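Local coordinates for protein demethylmenaquinone Methyltransferase (Thermus thermophilus, PDB 1J3L) that adopts the compact alpha/beta fold of the RraA-like family and forms a trimer of identical chains, at residues Leu11-Gly15 / Leu152-Ser158; Gln58-Gly64 / Trp86-His92; Leu68-Leu72 / Ala112-Ser118. The contacts are given in a common frame with arbitrary orientation. Residues are numbered along the deposited sequence.

Contact 1 of 3, residues Leu11-Gly15 / Leu152-Ser158; sequences LYPEG and LLPEPPS
L11 is the last residue of helix 5-11. Y12 leaves helical geometry (phi/psi -122/83) and opens a type I turn to G15, closed by G15 N to Y12 O at 3.1 Å. Y12 points its CA-to-CB bond toward 152-158 (chi1 m); Y12 CB touches L153 CD2 (3.6 Å), and its OH accepts a hydrogen bond from S158 N at 2.6 Å, while Y12 CZ lies 4.3 Å from P157 CB. The same hydroxyl bonds the C-terminal carboxylate of G164, so the loop after helix 5-11 meets the segment leaving strand 149-153 and the C-terminus at one point. P13, its phi fixed near -67°, suits the first corner of the turn and points away; E14 takes the second corner and only grazes proline, E14 CG to P154 CG at 4.3 Å. G15 (-65/156) passes L153 at a CA-CA distance of 4.8 Å, its CA 3.4 Å from L152 O. A beta carbon here would clash with L153 CD2, and the chain continues into strand 16-18, antiparallel to 149-153.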
loop_
_atom_site.group_PDB
_atom_site.type_symbol
_atom_site.label_atom_id
_atom_site.label_comp_id
_atom_site.label_asym_id
_atom_site.label_seq_id
_atom_site.Cartn_x
_atom_site.Cartn_y
_atom_site.Cartn_z
ATOM N N LEU A 11 7.381 -15.788 21.969
ATOM C CA LEU A 11 8.077 -16.993 22.420
ATOM C C LEU A 11 9.510 -17.072 21.891
ATOM O O LEU A 11 10.382 -17.637 22.548
ATOM C CB LEU A 11 7.325 -18.256 21.977
ATOM C CG LEU A 11 5.826 -18.403 22.268
ATOM C CD1 LEU A 11 5.367 -19.788 21.828
ATOM C CD2 LEU A 11 5.548 -18.204 23.748
ATOM N N TYR A 12 9.753 -16.511 20.706
ATOM C CA TYR A 12 11.091 -16.538 20.107
ATOM C C TYR A 12 11.652 -15.155 19.802
ATOM O O TYR A 12 11.563 -14.675 18.673
ATOM C CB TYR A 12 11.083 -17.351 18.813
ATOM C CG TYR A 12 10.718 -18.802 18.987
ATOM C CD1 TYR A 12 9.394 -19.186 19.183
ATOM C CD2 TYR A 12 11.696 -19.795 18.949
ATOM C CE1 TYR A 12 9.046 -20.516 19.332
ATOM C CE2 TYR A 12 11.361 -21.134 19.099
ATOM C CZ TYR A 12 10.032 -21.487 19.290
ATOM O OH TYR A 12 9.681 -22.811 19.441
ATOM N N PRO A 13 12.244 -14.495 20.806
ATOM C CA PRO A 13 12.810 -13.160 20.590
ATOM C C PRO A 13 14.017 -13.140 19.657
ATOM O O PRO A 13 14.440 -12.077 19.207
ATOM C CB PRO A 13 13.162 -12.705 22.004
ATOM C CG PRO A 13 12.120 -13.395 22.844
ATOM C CD PRO A 13 12.113 -14.780 22.247
ATOM N N GLU A 14 14.575 -14.312 19.365
ATOM C CA GLU A 14 15.742 -14.381 18.487
ATOM C C GLU A 14 15.309 -14.437 17.024
ATOM O O GLU A 14 16.119 -14.244 16.116
ATOM C CB GLU A 14 16.608 -15.609 18.815
ATOM C CG GLU A 14 16.045 -16.926 18.310
ATOM C CD GLU A 14 15.105 -17.597 19.295
ATOM O OE1 GLU A 14 14.322 -16.891 19.972
ATOM O OE2 GLU A 14 15.145 -18.845 19.374
ATOM N N GLY A 15 14.028 -14.702 16.802
ATOM C CA GLY A 15 13.526 -14.765 15.448
ATOM C C GLY A 15 13.608 -13.410 14.767
ATOM O O GLY A 15 13.644 -12.373 15.428
ATOM N N LEU A 152 10.680 -15.338 10.813
ATOM C CA LEU A 152 11.727 -16.270 10.413
ATOM C C LEU A 152 12.408 -16.848 11.651
ATOM O O LEU A 152 13.042 -16.115 12.406
ATOM C CB LEU A 152 12.775 -15.553 9.562
ATOM C CG LEU A 152 12.375 -15.000 8.195
ATOM C CD1 LEU A 152 13.559 -14.240 7.620
ATOM C CD2 LEU A 152 11.967 -16.138 7.266
ATOM N N LEU A 153 12.281 -18.159 11.845
ATOM C CA LEU A 153 12.877 -18.845 12.989
ATOM C C LEU A 153 14.029 -19.729 12.519
ATOM O O LEU A 153 13.948 -20.343 11.454
ATOM C CB LEU A 153 11.812 -19.696 13.689
ATOM C CG LEU A 153 10.591 -18.917 14.190
ATOM C CD1 LEU A 153 9.488 -19.854 14.630
ATOM C CD2 LEU A 153 11.017 -18.023 15.325
ATOM N N PRO A 154 15.119 -19.809 13.307
ATOM C CA PRO A 154 16.288 -20.628 12.949
ATOM C C PRO A 154 15.894 -22.066 12.608
ATOM O O PRO A 154 16.616 -22.773 11.910
ATOM C CB PRO A 154 17.163 -20.539 14.195
ATOM C CG PRO A 154 16.819 -19.180 14.749
ATOM C CD PRO A 154 15.318 -19.164 14.617
ATOM N N GLU A 155 14.743 -22.476 13.131
ATOM C CA GLU A 155 14.170 -23.796 12.898
ATOM C C GLU A 155 12.720 -23.711 13.382
ATOM O O GLU A 155 12.357 -22.774 14.098
ATOM C CB GLU A 155 14.943 -24.883 13.662
ATOM C CG GLU A 155 14.748 -24.901 15.175
ATOM C CD GLU A 155 15.261 -26.193 15.823
ATOM O OE1 GLU A 155 16.483 -26.458 15.775
ATOM O OE2 GLU A 155 14.434 -26.948 16.379
ATOM N N PRO A 156 11.866 -24.671 12.990
ATOM C CA PRO A 156 10.466 -24.625 13.427
ATOM C C PRO A 156 10.312 -24.600 14.949
ATOM O O PRO A 156 11.260 -24.887 15.679
ATOM C CB PRO A 156 9.863 -25.874 12.781
ATOM C CG PRO A 156 11.031 -26.814 12.717
ATOM C CD PRO A 156 12.142 -25.914 12.249
ATOM N N PRO A 157 9.113 -24.243 15.442
ATOM C CA PRO A 157 8.826 -24.174 16.880
ATOM C C PRO A 157 9.184 -25.441 17.657
ATOM O O PRO A 157 8.774 -26.541 17.289
ATOM C CB PRO A 157 7.328 -23.878 16.916
ATOM C CG PRO A 157 7.141 -23.029 15.702
ATOM C CD PRO A 157 7.951 -23.777 14.663
ATOM N N SER A 158 9.950 -25.269 18.734
ATOM C CA SER A 158 10.377 -26.377 19.588
ATOM C C SER A 158 9.428 -26.535 20.776
ATOM O O SER A 158 9.216 -25.595 21.547
ATOM C CB SER A 158 11.803 -26.136 20.103
ATOM O OG SER A 158 11.865 -25.027 20.990
#

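Contact 2 of 3, residues Gln58-Gly64 / Trp86-His92; sequences QVLFVDG and WAGVVVH
Strands 58-63 and 88-92 are the two parallel strands of a beta-alpha-beta unit connected through helix 75-83, side by side in the core sheet. Their axes approach to 4.6 Å at 12°, in register from V59-G88 to D63-H92. Q58, L60, V62 and G64 bond across: A87 N to Q58 O (2.9 Å), L60 N to G88 O (3.0 Å), V90 N to L60 O, V62 N to V90 O and H92 N to V62 O (2.7 Å each), G64 N to H92 O (2.8 Å). V59, F61 and D63 bond backbone groups of strand 31-39 and of V40 after it. Q58 NE2 is served locally by the carbonyls of E54 and A56, D63 OD1 by G65 N; W86 NE1 reaches back, weakly, to those of L51 and E53. Beta-branched valines, all chi1 t, suit the buried strands. W86 CZ3 packs on L60 CB at 3.6 Å, and V90 CG1 sits 3.7 Å above the F61 ring centroid, a CH-pi contact 12° off the normal.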
loop_
_atom_site.group_PDB
_atom_site.type_symbol
_atom_site.label_atom_id
_atom_site.label_comp_id
_atom_site.label_asym_id
_atom_site.label_seq_id
_atom_site.Cartn_x
_atom_site.Cartn_y
_atom_site.Cartn_z
ATOM N N GLN A 58 7.570 -26.528 2.255
ATOM C CA GLN A 58 8.592 -25.503 2.067
ATOM C C GLN A 58 8.064 -24.172 1.556
ATOM O O GLN A 58 6.990 -24.088 0.976
ATOM C CB GLN A 58 9.674 -26.013 1.108
ATOM C CG GLN A 58 10.347 -27.300 1.574
ATOM C CD GLN A 58 11.115 -27.993 0.467
ATOM O OE1 GLN A 58 12.164 -27.527 0.037
ATOM N NE2 GLN A 58 10.581 -29.110 -0.011
ATOM N N VAL A 59 8.848 -23.129 1.787
ATOM C CA VAL A 59 8.508 -21.797 1.338
ATOM C C VAL A 59 9.682 -21.244 0.537
ATOM O O VAL A 59 10.810 -21.209 1.028
ATOM C CB VAL A 59 8.248 -20.862 2.527
ATOM C CG1 VAL A 59 8.113 -19.427 2.045
ATOM C CG2 VAL A 59 6.988 -21.283 3.238
ATOM N N LEU A 60 9.426 -20.819 -0.694
ATOM C CA LEU A 60 10.493 -20.261 -1.504
ATOM C C LEU A 60 10.476 -18.743 -1.349
ATOM O O LEU A 60 9.453 -18.090 -1.546
ATOM C CB LEU A 60 10.323 -20.646 -2.976
ATOM C CG LEU A 60 11.453 -20.180 -3.904
ATOM C CD1 LEU A 60 12.710 -20.988 -3.598
ATOM C CD2 LEU A 60 11.049 -20.338 -5.377
ATOM N N PHE A 61 11.616 -18.196 -0.962
ATOM C CA PHE A 61 11.765 -16.764 -0.779
ATOM C C PHE A 61 12.624 -16.285 -1.946
ATOM O O PHE A 61 13.802 -16.629 -2.040
ATOM C CB PHE A 61 12.462 -16.471 0.555
ATOM C CG PHE A 61 12.201 -15.093 1.089
ATOM C CD1 PHE A 61 12.532 -13.970 0.349
ATOM C CD2 PHE A 61 11.641 -14.919 2.339
ATOM C CE1 PHE A 61 12.300 -12.693 0.851
ATOM C CE2 PHE A 61 11.407 -13.642 2.849
ATOM C CZ PHE A 61 11.741 -12.533 2.104
ATOM N N VAL A 62 12.024 -15.513 -2.842
ATOM C CA VAL A 62 12.739 -15.007 -4.007
ATOM C C VAL A 62 13.132 -13.556 -3.839
ATOM O O VAL A 62 12.275 -12.676 -3.719
ATOM C CB VAL A 62 11.889 -15.110 -5.285
ATOM C CG1 VAL A 62 12.707 -14.687 -6.481
ATOM C CG2 VAL A 62 11.376 -16.521 -5.449
ATOM N N ASP A 63 14.434 -13.314 -3.813
ATOM C CA ASP A 63 14.937 -11.954 -3.688
ATOM C C ASP A 63 15.134 -11.416 -5.105
ATOM O O ASP A 63 16.051 -11.842 -5.807
ATOM C CB ASP A 63 16.272 -11.946 -2.948
ATOM C CG ASP A 63 16.779 -10.553 -2.708
ATOM O OD1 ASP A 63 16.547 -9.682 -3.573
ATOM O OD2 ASP A 63 17.414 -10.327 -1.661
ATOM N N GLY A 64 14.263 -10.504 -5.530
ATOM C CA GLY A 64 14.374 -9.948 -6.869
ATOM C C GLY A 64 15.027 -8.582 -6.861
ATOM O O GLY A 64 14.892 -7.801 -7.805
ATOM N N TRP A 86 4.562 -26.904 -2.905
ATOM C CA TRP A 86 5.056 -25.746 -2.187
ATOM C C TRP A 86 3.965 -25.161 -1.302
ATOM O O TRP A 86 2.796 -25.091 -1.692
ATOM C CB TRP A 86 5.567 -24.687 -3.176
ATOM C CG TRP A 86 6.783 -25.137 -3.883
ATOM C CD1 TRP A 86 6.842 -25.973 -4.955
ATOM C CD2 TRP A 86 8.137 -24.900 -3.482
ATOM N NE1 TRP A 86 8.147 -26.281 -5.247
ATOM C CE2 TRP A 86 8.961 -25.632 -4.363
ATOM C CE3 TRP A 86 8.729 -24.134 -2.470
ATOM C CZ2 TRP A 86 10.352 -25.637 -4.250
ATOM C CZ3 TRP A 86 10.110 -24.138 -2.359
ATOM C CH2 TRP A 86 10.909 -24.885 -3.253
ATOM N N ALA A 87 4.347 -24.751 -0.100
ATOM C CA ALA A 87 3.398 -24.153 0.834
ATOM C C ALA A 87 3.194 -22.688 0.470
ATOM O O ALA A 87 2.119 -22.125 0.688
ATOM C CB ALA A 87 3.916 -24.266 2.258
ATOM N N GLY A 88 4.227 -22.078 -0.097
ATOM C CA GLY A 88 4.135 -20.683 -0.480
ATOM C C GLY A 88 5.392 -20.118 -1.117
ATOM O O GLY A 88 6.460 -20.728 -1.090
ATOM N N VAL A 89 5.244 -18.930 -1.687
ATOM C CA VAL A 89 6.335 -18.220 -2.342
ATOM C C VAL A 89 6.303 -16.768 -1.871
ATOM O O VAL A 89 5.237 -16.140 -1.829
ATOM C CB VAL A 89 6.167 -18.215 -3.882
ATOM C CG1 VAL A 89 7.462 -17.733 -4.552
ATOM C CG2 VAL A 89 5.764 -19.602 -4.366
ATOM N N VAL A 90 7.459 -16.246 -1.486
ATOM C CA VAL A 90 7.551 -14.853 -1.065
ATOM C C VAL A 90 8.473 -14.159 -2.050
ATOM O O VAL A 90 9.627 -14.545 -2.204
ATOM C CB VAL A 90 8.129 -14.705 0.336
ATOM C CG1 VAL A 90 8.446 -13.252 0.602
ATOM C CG2 VAL A 90 7.131 -15.216 1.359
ATOM N N VAL A 91 7.965 -13.139 -2.725
ATOM C CA VAL A 91 8.766 -12.441 -3.711
ATOM C C VAL A 91 9.132 -11.014 -3.332
ATOM O O VAL A 91 8.257 -10.152 -3.196
ATOM C CB VAL A 91 8.047 -12.410 -5.091
ATOM C CG1 VAL A 91 8.917 -11.724 -6.133
ATOM C CG2 VAL A 91 7.712 -13.820 -5.535
ATOM N N HIS A 92 10.425 -10.773 -3.139
ATOM C CA HIS A 92 10.879 -9.422 -2.858
ATOM C C HIS A 92 11.050 -8.897 -4.270
ATOM O O HIS A 92 12.158 -8.879 -4.809
ATOM C CB HIS A 92 12.230 -9.398 -2.145
ATOM C CG HIS A 92 12.671 -8.018 -1.776
ATOM N ND1 HIS A 92 13.969 -7.572 -1.951
ATOM C CD2 HIS A 92 11.996 -6.983 -1.224
ATOM C CE1 HIS A 92 14.066 -6.330 -1.522
ATOM N NE2 HIS A 92 12.881 -5.945 -1.073
#

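Contact 3 of 3, residues Leu68-Leu72 / Ala112-Ser118; sequences LRTAL and AATPKKS
Loop 68-72 meets segment 112-118, which is loop after a weakly bonded strand at 112-113, mainly through hydroxyl side chains, whose short donors reach the carbonyls of L68 and A71. T114, chi1 t, points toward the other loop: its OG1 donates to L68 O at 2.7 Å, and its CG2 lies 3.4 Å from A71 N. A water donates to T114 OG1 and R69 O, 2.7 Å from each, and accepts from K116 N at 2.8 Å. T70 (chi1 p) and S118 (chi1 m) form a chain of hydrogen bonds: T70 OG1 donates to S118 OG at 2.7 Å, and S118 OG donates to A71 O at a very short 2.5 Å. One direct backbone hydrogen bond joins the segments, A71 N to K116 O at 2.8 Å. L68 (chi1 m, chi2 t) sets its CD2 4.2 Å from A112 CB, an ordinary apolar contact; the short alanine points toward 68-72. The extended K116 side chain leads away, its NZ bonding P13 O of the third subunit, whose P19 packs on L68 and T114. The arrangement is a loop junction at a trimer interface, between the connection from strand 58-63 to helix 75-83 and the segment that follows strand 107-110.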
loop_
_atom_site.group_PDB
_atom_site.type_symbol
_atom_site.label_atom_id
_atom_site.label_comp_id
_atom_site.label_asym_id
_atom_site.label_seq_id
_atom_site.Cartn_x
_atom_site.Cartn_y
_atom_site.Cartn_z
ATOM N N LEU A 68 10.435 -3.984 -9.751
ATOM C CA LEU A 68 9.028 -4.091 -10.122
ATOM C C LEU A 68 8.900 -4.015 -11.645
ATOM O O LEU A 68 7.787 -3.956 -12.186
ATOM C CB LEU A 68 8.233 -2.949 -9.477
ATOM C CG LEU A 68 8.508 -2.615 -8.002
ATOM C CD1 LEU A 68 7.748 -1.356 -7.638
ATOM C CD2 LEU A 68 8.103 -3.775 -7.081
ATOM N N ARG A 69 10.044 -4.026 -12.326
ATOM C CA ARG A 69 10.100 -3.942 -13.787
ATOM C C ARG A 69 9.571 -5.178 -14.491
ATOM O O ARG A 69 8.963 -5.069 -15.553
ATOM C CB ARG A 69 11.535 -3.724 -14.266
ATOM C CG ARG A 69 12.053 -2.292 -14.309
ATOM C CD ARG A 69 13.510 -2.354 -14.750
ATOM N NE ARG A 69 14.128 -1.069 -15.048
ATOM C CZ ARG A 69 15.403 -0.938 -15.413
ATOM N NH1 ARG A 69 16.175 -2.015 -15.516
ATOM N NH2 ARG A 69 15.906 0.261 -15.680
ATOM N N THR A 70 9.831 -6.352 -13.930
ATOM C CA THR A 70 9.373 -7.592 -14.550
ATOM C C THR A 70 8.819 -8.548 -13.503
ATOM O O THR A 70 9.125 -8.431 -12.322
ATOM C CB THR A 70 10.522 -8.304 -15.349
ATOM O OG1 THR A 70 11.506 -8.827 -14.446
ATOM C CG2 THR A 70 11.201 -7.318 -16.302
ATOM N N ALA A 71 7.997 -9.489 -13.949
ATOM C CA ALA A 71 7.393 -10.460 -13.051
ATOM C C ALA A 71 8.278 -11.690 -12.911
ATOM O O ALA A 71 8.774 -12.226 -13.905
ATOM C CB ALA A 71 6.016 -10.864 -13.571
ATOM N N LEU A 72 8.477 -12.128 -11.672
ATOM C CA LEU A 72 9.290 -13.305 -11.411
ATOM C C LEU A 72 8.405 -14.535 -11.339
ATOM O O LEU A 72 8.889 -15.668 -11.379
ATOM C CB LEU A 72 10.067 -13.136 -10.107
ATOM C CG LEU A 72 11.055 -11.976 -10.169
ATOM C CD1 LEU A 72 11.828 -11.867 -8.885
ATOM C CD2 LEU A 72 11.996 -12.199 -11.335
ATOM N N ALA A 112 4.432 -6.069 -5.626
ATOM C CA ALA A 112 3.482 -5.567 -6.601
ATOM C C ALA A 112 3.375 -6.453 -7.820
ATOM O O ALA A 112 4.198 -7.344 -8.044
ATOM C CB ALA A 112 3.887 -4.161 -7.039
ATOM N N ALA A 113 2.326 -6.211 -8.597
ATOM C CA ALA A 113 2.134 -6.929 -9.846
ATOM C C ALA A 113 2.677 -5.998 -10.946
ATOM O O ALA A 113 2.697 -4.778 -10.785
ATOM C CB ALA A 113 0.639 -7.227 -10.075
ATOM N N THR A 114 3.125 -6.574 -12.050
ATOM C CA THR A 114 3.657 -5.801 -13.166
ATOM C C THR A 114 3.379 -6.638 -14.418
ATOM O O THR A 114 3.359 -7.874 -14.351
ATOM C CB THR A 114 5.178 -5.547 -12.995
ATOM O OG1 THR A 114 5.546 -4.345 -13.678
ATOM C CG2 THR A 114 5.991 -6.710 -13.561
ATOM N N PRO A 115 3.170 -5.982 -15.574
ATOM C CA PRO A 115 2.874 -6.643 -16.855
ATOM C C PRO A 115 3.955 -7.427 -17.592
ATOM O O PRO A 115 3.668 -8.477 -18.167
ATOM C CB PRO A 115 2.346 -5.497 -17.727
ATOM C CG PRO A 115 1.855 -4.482 -16.735
ATOM C CD PRO A 115 2.962 -4.531 -15.697
ATOM N N LYS A 116 5.182 -6.909 -17.606
ATOM C CA LYS A 116 6.272 -7.566 -18.328
ATOM C C LYS A 116 6.821 -8.842 -17.729
ATOM O O LYS A 116 7.037 -8.938 -16.522
ATOM C CB LYS A 116 7.452 -6.609 -18.544
ATOM C CG LYS A 116 7.240 -5.595 -19.635
ATOM C CD LYS A 116 8.564 -5.149 -20.218
ATOM C CE LYS A 116 8.342 -4.382 -21.510
ATOM N NZ LYS A 116 9.620 -4.033 -22.186
ATOM N N LYS A 117 7.068 -9.815 -18.600
ATOM C CA LYS A 117 7.633 -11.086 -18.189
ATOM C C LYS A 117 9.141 -10.898 -17.996
ATOM O O LYS A 117 9.732 -9.974 -18.554
ATOM C CB LYS A 117 7.358 -12.144 -19.258
ATOM C CG LYS A 117 8.045 -11.877 -20.594
ATOM C CD LYS A 117 7.490 -12.796 -21.663
ATOM C CE LYS A 117 7.487 -14.238 -21.180
ATOM N NZ LYS A 117 6.550 -15.095 -21.958
ATOM N N SER A 118 9.747 -11.763 -17.189
ATOM C CA SER A 118 11.179 -11.712 -16.909
ATOM C C SER A 118 11.968 -12.463 -17.978
ATOM O O SER A 118 11.425 -13.299 -18.703
ATOM C CB SER A 118 11.484 -12.349 -15.545
ATOM O OG SER A 118 11.065 -11.527 -14.474
HETATM O O HOH W 1 6.360 -4.782 -16.247
#

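How the contacts relate
The contacts stretch across the chain from its termini to the far side. Contact 1 joins residues near the two ends and so encloses the other two in sequence, whereas the segments of contacts 2 and 3 alternate. Contact 2 lies only about 2 Å from the centre of the chain; contacts 1 and 3 lie on opposite sides of that centre, 32 Å apart between centres. Contacts 1 and 2 reach the same mixed sheet without touching. Contacts 2 and 3 do touch: L72 CD1 packs 3.8 Å from V62 CG1 and 4.0 Å from V91 CG1. The trimer unites the extremes, since K116 of contact 3 bonds P13 of contact 1 in a neighbouring subunit.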